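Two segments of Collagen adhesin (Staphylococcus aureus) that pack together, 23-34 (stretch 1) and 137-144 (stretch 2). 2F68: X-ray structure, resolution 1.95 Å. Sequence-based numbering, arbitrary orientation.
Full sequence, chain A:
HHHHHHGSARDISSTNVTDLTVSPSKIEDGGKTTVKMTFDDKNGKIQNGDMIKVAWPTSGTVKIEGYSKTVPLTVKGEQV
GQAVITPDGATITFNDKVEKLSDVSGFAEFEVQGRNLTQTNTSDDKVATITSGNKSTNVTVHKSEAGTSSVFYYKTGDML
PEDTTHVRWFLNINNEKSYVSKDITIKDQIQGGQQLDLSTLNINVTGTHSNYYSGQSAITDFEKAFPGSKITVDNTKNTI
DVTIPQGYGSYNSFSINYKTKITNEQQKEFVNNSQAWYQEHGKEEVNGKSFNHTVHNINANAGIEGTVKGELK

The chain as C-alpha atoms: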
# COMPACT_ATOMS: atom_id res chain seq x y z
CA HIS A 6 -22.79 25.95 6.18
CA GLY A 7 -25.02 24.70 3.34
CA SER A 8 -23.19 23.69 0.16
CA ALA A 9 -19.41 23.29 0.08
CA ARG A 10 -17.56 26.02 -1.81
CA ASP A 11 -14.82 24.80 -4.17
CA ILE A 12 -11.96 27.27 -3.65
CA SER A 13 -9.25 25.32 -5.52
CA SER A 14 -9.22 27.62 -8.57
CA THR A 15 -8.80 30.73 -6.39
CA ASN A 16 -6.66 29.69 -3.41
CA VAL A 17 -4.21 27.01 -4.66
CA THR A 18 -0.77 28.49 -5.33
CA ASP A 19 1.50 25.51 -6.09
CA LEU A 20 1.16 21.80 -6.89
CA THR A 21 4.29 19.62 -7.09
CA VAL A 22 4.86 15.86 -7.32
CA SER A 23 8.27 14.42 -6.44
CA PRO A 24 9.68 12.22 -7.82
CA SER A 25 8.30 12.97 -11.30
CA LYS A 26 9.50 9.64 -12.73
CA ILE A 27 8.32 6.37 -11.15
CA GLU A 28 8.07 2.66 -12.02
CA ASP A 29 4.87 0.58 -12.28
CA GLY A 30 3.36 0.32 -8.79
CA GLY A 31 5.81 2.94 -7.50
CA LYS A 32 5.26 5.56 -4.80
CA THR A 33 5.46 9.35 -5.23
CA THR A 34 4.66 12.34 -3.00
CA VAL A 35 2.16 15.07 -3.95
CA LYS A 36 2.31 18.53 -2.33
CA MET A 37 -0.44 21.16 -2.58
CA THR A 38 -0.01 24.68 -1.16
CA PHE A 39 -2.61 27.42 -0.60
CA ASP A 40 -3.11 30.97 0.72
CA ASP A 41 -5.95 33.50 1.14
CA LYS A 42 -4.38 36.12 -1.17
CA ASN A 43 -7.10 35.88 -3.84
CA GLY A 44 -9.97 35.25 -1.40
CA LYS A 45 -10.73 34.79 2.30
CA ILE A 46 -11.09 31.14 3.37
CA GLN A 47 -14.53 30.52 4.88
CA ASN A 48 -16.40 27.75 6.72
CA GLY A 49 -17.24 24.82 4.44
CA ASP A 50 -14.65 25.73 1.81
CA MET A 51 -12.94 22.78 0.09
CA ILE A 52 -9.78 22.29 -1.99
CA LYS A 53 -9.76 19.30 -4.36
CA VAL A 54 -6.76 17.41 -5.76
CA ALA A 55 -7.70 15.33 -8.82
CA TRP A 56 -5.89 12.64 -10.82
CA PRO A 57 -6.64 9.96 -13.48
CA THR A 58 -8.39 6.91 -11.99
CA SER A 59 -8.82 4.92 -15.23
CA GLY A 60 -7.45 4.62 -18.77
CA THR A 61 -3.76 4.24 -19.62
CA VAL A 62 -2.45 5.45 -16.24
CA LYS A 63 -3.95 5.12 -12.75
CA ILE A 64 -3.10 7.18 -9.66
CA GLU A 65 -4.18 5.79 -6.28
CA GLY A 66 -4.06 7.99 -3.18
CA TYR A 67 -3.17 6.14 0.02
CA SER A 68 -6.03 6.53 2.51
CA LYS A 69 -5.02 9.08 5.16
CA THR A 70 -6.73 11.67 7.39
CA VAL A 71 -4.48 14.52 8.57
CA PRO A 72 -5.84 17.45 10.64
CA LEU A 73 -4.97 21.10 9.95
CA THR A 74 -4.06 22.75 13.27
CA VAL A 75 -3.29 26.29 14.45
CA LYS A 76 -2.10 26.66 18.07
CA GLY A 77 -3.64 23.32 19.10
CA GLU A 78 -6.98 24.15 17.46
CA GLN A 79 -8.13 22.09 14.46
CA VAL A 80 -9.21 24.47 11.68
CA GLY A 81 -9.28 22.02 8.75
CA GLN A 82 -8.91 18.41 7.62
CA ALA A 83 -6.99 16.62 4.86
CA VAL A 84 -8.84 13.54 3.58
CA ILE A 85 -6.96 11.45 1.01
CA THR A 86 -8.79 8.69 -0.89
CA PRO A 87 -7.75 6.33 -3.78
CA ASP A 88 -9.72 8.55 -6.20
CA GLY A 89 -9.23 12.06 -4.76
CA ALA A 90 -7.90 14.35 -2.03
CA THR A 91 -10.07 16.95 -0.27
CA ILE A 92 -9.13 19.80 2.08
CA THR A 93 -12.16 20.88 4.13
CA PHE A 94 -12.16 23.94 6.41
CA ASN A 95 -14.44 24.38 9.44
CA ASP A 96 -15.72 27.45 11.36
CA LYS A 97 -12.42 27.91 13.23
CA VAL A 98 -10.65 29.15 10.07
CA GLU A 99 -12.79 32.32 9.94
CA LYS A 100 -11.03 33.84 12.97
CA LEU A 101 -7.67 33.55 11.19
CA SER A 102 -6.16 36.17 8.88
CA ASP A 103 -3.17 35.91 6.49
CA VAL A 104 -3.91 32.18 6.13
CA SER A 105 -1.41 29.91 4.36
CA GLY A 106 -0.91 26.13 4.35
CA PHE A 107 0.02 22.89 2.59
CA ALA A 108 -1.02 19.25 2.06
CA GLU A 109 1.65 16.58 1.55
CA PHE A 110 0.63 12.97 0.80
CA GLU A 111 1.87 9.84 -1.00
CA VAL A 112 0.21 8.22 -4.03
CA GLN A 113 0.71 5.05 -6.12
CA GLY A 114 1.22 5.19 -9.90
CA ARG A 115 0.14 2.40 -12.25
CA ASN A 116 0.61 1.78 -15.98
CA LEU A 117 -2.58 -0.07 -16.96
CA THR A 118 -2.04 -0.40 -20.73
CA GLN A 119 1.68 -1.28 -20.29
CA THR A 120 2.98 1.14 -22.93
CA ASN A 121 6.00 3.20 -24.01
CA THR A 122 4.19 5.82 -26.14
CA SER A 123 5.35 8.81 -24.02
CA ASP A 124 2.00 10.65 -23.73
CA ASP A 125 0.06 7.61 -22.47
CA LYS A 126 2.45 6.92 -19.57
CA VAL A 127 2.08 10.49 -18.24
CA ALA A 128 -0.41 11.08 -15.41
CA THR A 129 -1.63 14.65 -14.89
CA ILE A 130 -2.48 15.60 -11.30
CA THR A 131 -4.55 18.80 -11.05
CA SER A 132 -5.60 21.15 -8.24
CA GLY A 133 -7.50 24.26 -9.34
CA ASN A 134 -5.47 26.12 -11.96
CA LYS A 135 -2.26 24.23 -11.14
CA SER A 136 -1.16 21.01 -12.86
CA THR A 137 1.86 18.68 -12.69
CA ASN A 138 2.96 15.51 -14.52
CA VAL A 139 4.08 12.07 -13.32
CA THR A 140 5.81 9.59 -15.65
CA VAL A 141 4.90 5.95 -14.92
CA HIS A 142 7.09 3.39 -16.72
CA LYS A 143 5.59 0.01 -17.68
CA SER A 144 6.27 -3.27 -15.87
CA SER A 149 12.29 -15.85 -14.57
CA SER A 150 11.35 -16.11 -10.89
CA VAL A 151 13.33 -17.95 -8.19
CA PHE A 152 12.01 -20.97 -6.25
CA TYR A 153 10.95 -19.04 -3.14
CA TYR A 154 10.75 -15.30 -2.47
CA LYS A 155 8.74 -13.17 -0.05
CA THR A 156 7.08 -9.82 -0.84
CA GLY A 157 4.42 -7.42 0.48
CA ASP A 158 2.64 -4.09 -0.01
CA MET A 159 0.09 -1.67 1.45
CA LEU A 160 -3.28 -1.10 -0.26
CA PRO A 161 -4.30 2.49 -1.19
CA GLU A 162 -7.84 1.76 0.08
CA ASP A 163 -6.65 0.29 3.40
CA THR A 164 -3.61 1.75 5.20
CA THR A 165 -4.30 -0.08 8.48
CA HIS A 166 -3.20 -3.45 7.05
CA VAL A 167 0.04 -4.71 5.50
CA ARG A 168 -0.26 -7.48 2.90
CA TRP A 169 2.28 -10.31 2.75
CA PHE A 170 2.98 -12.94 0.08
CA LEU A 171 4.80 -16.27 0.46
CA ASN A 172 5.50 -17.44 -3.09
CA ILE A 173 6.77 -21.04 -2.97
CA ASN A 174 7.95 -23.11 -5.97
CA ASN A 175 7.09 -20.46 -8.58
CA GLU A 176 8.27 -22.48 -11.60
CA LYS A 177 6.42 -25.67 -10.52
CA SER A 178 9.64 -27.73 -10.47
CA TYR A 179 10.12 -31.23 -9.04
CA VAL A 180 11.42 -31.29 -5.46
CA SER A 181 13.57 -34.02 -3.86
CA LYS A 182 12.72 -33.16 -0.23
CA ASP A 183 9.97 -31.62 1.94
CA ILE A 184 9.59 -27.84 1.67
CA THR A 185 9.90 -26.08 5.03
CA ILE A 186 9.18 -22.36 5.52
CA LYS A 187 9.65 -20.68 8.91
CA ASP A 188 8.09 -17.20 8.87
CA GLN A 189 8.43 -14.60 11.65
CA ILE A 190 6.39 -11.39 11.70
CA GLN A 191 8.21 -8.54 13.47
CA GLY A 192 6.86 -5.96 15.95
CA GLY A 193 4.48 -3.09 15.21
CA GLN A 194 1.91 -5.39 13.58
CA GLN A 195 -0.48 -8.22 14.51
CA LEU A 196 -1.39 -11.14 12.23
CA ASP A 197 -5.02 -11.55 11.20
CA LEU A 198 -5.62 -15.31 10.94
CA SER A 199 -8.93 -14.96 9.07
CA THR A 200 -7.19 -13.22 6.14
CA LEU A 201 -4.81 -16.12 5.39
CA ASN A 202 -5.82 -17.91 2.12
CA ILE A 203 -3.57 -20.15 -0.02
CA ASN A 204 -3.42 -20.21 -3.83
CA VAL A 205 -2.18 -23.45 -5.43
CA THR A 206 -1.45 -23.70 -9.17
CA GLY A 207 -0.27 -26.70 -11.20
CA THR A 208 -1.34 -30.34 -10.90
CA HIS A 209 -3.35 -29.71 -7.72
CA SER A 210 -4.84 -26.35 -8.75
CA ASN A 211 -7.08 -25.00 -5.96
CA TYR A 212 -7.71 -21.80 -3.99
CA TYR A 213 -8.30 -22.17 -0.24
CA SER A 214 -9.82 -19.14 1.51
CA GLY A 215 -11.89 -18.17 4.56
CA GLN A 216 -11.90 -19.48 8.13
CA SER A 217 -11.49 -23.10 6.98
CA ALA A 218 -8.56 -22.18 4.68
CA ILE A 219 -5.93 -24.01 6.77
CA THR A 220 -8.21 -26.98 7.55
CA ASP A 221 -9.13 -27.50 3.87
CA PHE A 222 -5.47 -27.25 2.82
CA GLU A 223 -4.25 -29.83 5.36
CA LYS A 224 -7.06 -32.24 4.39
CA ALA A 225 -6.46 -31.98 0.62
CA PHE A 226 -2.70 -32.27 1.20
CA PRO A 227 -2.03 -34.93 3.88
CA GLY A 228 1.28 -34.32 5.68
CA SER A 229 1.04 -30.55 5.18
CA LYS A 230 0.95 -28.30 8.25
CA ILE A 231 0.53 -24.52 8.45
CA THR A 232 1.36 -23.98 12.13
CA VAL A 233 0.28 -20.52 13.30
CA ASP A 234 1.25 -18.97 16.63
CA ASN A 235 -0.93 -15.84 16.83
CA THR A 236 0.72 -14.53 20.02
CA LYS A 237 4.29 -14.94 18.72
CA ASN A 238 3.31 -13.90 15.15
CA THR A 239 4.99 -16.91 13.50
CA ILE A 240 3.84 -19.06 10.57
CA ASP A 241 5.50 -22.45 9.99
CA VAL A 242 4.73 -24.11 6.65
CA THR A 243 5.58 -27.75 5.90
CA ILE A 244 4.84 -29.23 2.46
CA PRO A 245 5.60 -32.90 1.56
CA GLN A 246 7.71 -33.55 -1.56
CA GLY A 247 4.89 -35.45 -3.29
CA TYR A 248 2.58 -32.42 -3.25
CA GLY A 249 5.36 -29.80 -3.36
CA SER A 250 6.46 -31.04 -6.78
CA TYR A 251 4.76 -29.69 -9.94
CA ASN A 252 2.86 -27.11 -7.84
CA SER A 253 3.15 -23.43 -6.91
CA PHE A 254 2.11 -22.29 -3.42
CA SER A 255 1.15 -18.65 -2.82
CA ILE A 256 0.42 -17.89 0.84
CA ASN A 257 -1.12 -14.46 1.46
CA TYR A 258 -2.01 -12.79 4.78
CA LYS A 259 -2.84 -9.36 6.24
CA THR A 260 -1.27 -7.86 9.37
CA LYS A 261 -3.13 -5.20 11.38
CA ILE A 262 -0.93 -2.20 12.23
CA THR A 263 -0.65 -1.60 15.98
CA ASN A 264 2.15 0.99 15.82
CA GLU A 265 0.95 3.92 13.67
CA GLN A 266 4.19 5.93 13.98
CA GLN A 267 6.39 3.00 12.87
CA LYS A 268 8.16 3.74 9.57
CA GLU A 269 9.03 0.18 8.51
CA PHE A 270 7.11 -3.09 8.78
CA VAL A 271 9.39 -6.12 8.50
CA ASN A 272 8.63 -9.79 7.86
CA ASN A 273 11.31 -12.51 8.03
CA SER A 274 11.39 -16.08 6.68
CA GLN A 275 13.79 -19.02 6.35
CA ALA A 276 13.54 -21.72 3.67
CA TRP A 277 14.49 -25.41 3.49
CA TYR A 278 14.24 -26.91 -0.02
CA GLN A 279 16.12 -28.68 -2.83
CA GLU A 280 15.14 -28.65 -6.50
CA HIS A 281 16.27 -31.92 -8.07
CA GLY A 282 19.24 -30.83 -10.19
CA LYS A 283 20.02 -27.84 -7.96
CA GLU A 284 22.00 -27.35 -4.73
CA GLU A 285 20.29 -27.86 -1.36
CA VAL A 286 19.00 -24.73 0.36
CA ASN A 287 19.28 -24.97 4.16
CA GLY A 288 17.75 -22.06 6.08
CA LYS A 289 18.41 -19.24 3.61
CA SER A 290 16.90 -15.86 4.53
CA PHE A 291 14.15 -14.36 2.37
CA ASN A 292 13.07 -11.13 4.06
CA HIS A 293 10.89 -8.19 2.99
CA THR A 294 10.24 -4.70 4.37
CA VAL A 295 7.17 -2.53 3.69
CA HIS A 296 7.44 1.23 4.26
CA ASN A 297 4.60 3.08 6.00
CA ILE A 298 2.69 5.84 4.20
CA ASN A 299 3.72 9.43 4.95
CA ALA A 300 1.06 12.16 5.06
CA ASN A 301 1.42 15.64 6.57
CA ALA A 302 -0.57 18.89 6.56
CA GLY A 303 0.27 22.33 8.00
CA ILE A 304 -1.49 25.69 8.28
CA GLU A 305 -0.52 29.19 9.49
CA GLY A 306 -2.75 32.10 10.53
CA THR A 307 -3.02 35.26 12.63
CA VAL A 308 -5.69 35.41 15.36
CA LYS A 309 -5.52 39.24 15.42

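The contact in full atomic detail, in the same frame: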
# COMPACT_ATOMS: atom_id res chain seq x y z
N SER A 23 6.90 14.90 -6.43
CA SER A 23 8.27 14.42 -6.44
C SER A 23 8.36 13.02 -5.82
O SER A 23 7.83 12.80 -4.73
CB SER A 23 9.20 15.39 -5.71
OG SER A 23 10.55 14.98 -5.80
N PRO A 24 9.03 12.07 -6.51
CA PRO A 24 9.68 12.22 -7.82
C PRO A 24 8.70 12.25 -9.00
O PRO A 24 7.59 11.73 -8.89
CB PRO A 24 10.58 10.99 -7.90
CG PRO A 24 9.87 9.97 -7.09
CD PRO A 24 9.19 10.71 -5.98
N SER A 25 9.13 12.84 -10.10
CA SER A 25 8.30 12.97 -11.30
C SER A 25 8.35 11.73 -12.20
O SER A 25 7.50 11.56 -13.07
CB SER A 25 8.70 14.22 -12.10
OG SER A 25 10.06 14.16 -12.50
N LYS A 26 9.34 10.88 -11.97
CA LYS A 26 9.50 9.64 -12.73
C LYS A 26 9.49 8.42 -11.81
O LYS A 26 10.38 8.26 -10.97
CB LYS A 26 10.78 9.68 -13.57
CG LYS A 26 10.71 10.61 -14.78
CD LYS A 26 12.06 10.78 -15.47
CE LYS A 26 12.35 9.68 -16.48
NZ LYS A 26 12.84 8.42 -15.85
N ILE A 27 8.48 7.57 -11.98
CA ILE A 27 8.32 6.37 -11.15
C ILE A 27 8.07 5.11 -11.98
O ILE A 27 7.66 5.19 -13.14
CB ILE A 27 7.18 6.53 -10.10
CG1 ILE A 27 5.88 7.01 -10.76
CG2 ILE A 27 7.62 7.47 -8.97
CD1 ILE A 27 4.64 6.83 -9.91
N GLU A 28 8.32 3.95 -11.38
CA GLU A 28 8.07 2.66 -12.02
C GLU A 28 6.61 2.23 -11.80
O GLU A 28 5.86 2.91 -11.09
CB GLU A 28 9.02 1.59 -11.47
CG GLU A 28 10.51 1.88 -11.69
CD GLU A 28 10.93 1.81 -13.15
OE1 GLU A 28 10.44 0.92 -13.88
OE2 GLU A 28 11.76 2.64 -13.57
N ASP A 29 6.22 1.12 -12.43
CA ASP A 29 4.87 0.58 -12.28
C ASP A 29 4.64 0.07 -10.86
O ASP A 29 5.35 -0.83 -10.39
CB ASP A 29 4.61 -0.53 -13.30
CG ASP A 29 3.17 -1.03 -13.28
OD1 ASP A 29 2.24 -0.20 -13.27
OD2 ASP A 29 2.98 -2.27 -13.29
N GLY A 30 3.65 0.64 -10.18
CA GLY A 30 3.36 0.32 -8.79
C GLY A 30 4.27 1.06 -7.82
O GLY A 30 4.41 0.67 -6.66
N GLY A 31 4.89 2.13 -8.31
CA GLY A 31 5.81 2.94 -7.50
C GLY A 31 5.11 4.02 -6.70
O GLY A 31 3.98 4.40 -7.01
N LYS A 32 5.80 4.53 -5.69
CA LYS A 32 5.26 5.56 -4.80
C LYS A 32 5.87 6.93 -5.10
O LYS A 32 7.07 7.05 -5.35
CB LYS A 32 5.50 5.19 -3.34
CG LYS A 32 4.74 3.96 -2.86
CD LYS A 32 5.07 3.65 -1.41
CE LYS A 32 4.36 2.39 -0.94
NZ LYS A 32 4.68 2.07 0.48
N THR A 33 5.02 7.96 -5.05
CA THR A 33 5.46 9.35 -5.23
C THR A 33 4.64 10.31 -4.36
O THR A 33 3.47 10.05 -4.07
CB THR A 33 5.46 9.78 -6.72
OG1 THR A 33 5.93 11.13 -6.83
CG2 THR A 33 4.07 9.68 -7.34
N THR A 34 5.26 11.41 -3.95
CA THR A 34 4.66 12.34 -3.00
C THR A 34 4.10 13.59 -3.70
O THR A 34 4.79 14.24 -4.48
CB THR A 34 5.66 12.77 -1.90
OG1 THR A 34 6.46 11.64 -1.52
CG2 THR A 34 4.93 13.30 -0.68
N THR A 137 0.52 19.27 -12.66
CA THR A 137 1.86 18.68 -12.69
C THR A 137 1.82 17.24 -13.21
O THR A 137 0.82 16.53 -13.03
CB THR A 137 2.56 18.75 -11.31
OG1 THR A 137 3.75 17.95 -11.32
CG2 THR A 137 1.63 18.27 -10.20
N ASN A 138 2.91 16.81 -13.84
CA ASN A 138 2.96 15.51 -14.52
C ASN A 138 3.82 14.46 -13.81
O ASN A 138 4.86 14.78 -13.23
CB ASN A 138 3.44 15.68 -15.96
CG ASN A 138 2.48 16.50 -16.81
OD1 ASN A 138 2.91 17.31 -17.64
ND2 ASN A 138 1.18 16.30 -16.61
N VAL A 139 3.35 13.21 -13.87
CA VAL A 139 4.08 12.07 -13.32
C VAL A 139 4.25 11.00 -14.40
O VAL A 139 3.27 10.55 -15.00
CB VAL A 139 3.34 11.45 -12.10
CG1 VAL A 139 4.24 10.43 -11.39
CG2 VAL A 139 2.90 12.52 -11.12
N THR A 140 5.49 10.61 -14.64
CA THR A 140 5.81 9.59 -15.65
C THR A 140 5.87 8.20 -15.00
O THR A 140 6.69 7.95 -14.12
CB THR A 140 7.14 9.90 -16.37
OG1 THR A 140 7.13 11.26 -16.83
CG2 THR A 140 7.34 8.97 -17.56
N VAL A 141 4.98 7.32 -15.45
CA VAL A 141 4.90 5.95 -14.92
C VAL A 141 5.35 4.95 -15.98
O VAL A 141 4.62 4.69 -16.95
CB VAL A 141 3.48 5.61 -14.40
CG1 VAL A 141 3.46 4.22 -13.76
CG2 VAL A 141 2.99 6.65 -13.40
N HIS A 142 6.54 4.38 -15.79
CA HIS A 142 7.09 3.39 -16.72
C HIS A 142 6.38 2.04 -16.56
O HIS A 142 5.95 1.69 -15.47
CB HIS A 142 8.60 3.23 -16.50
CG HIS A 142 9.36 4.51 -16.61
ND1 HIS A 142 9.73 5.05 -17.82
CD2 HIS A 142 9.84 5.35 -15.66
CE1 HIS A 142 10.40 6.18 -17.61
NE2 HIS A 142 10.47 6.38 -16.31
N LYS A 143 6.28 1.30 -17.67
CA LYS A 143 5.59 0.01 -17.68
C LYS A 143 6.37 -1.08 -16.95
O LYS A 143 7.58 -0.96 -16.73
CB LYS A 143 5.28 -0.42 -19.12
CG LYS A 143 6.48 -0.93 -19.92
CD LYS A 143 6.04 -1.54 -21.24
CE LYS A 143 7.10 -2.50 -21.80
NZ LYS A 143 8.37 -1.82 -22.15
N SER A 144 5.66 -2.14 -16.56
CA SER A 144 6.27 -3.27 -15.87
C SER A 144 7.06 -4.16 -16.83
O SER A 144 6.60 -4.45 -17.93
CB SER A 144 5.19 -4.10 -15.15
OG SER A 144 5.76 -5.15 -14.39
O HOH W 1 7.00 13.97 -15.41

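A short strand, 26-27 in the first stretch, runs parallel to 137-141 of the second, the end of a strand that begins earlier in the chain, with K26 beside T140 and I27 beside V141. Three backbone hydrogen bonds zip them together. T140 N donates to S25 O at 2.7 Å, I27 N donates to T140 O at 2.8 Å, and H142 N donates to I27 O at 3.0 Å, all nearly linear. The first stretch thus spends S25 O, I27 N and I27 O on its partner, the alternate-residue pattern expected of a parallel pair. CA-H...O contacts fill in between, the shortest from V141 CA to I27 O at 3.4 Å. The pairing then ends: D29 N lies 3.1 Å from H142 O, but the angle is too poor for a hydrogen bond. Here a type II turn from E28 to G31 redirects the chain, closed by G31 N donating to E28 O at 3.0 Å. G30 sits at positive phi, which favours glycine, and a CB on G31 would clash with E28 O.

Side chains sort by sheet face. On the face of I27 and V141 the chemistry is apolar: I27 CG1 meets V139 CG1 at 3.8 Å, and I27 CD1 meets V141 CG2 at 3.9 Å. T33 CG2 adds a contact to V139 CG1 at 4.1 Å, while its hydroxyl is satisfied within its own stretch, T33 OG1 donating to P24 O at 2.7 Å.

The face of K26 and T140 is more polar. K26 CG packs 4.0 Å from T140 CB, and the lysine chain carries its amine on to H142, where K26 NZ donates to NE2 of H142 at 3.2 Å, approaching at the ring edge, where the nitrogen lone pair lies. Beyond the strands, D29 points toward the second stretch, placing D29 OD2 3.4 Å from S144 CB, a contact without a hydrogen bond.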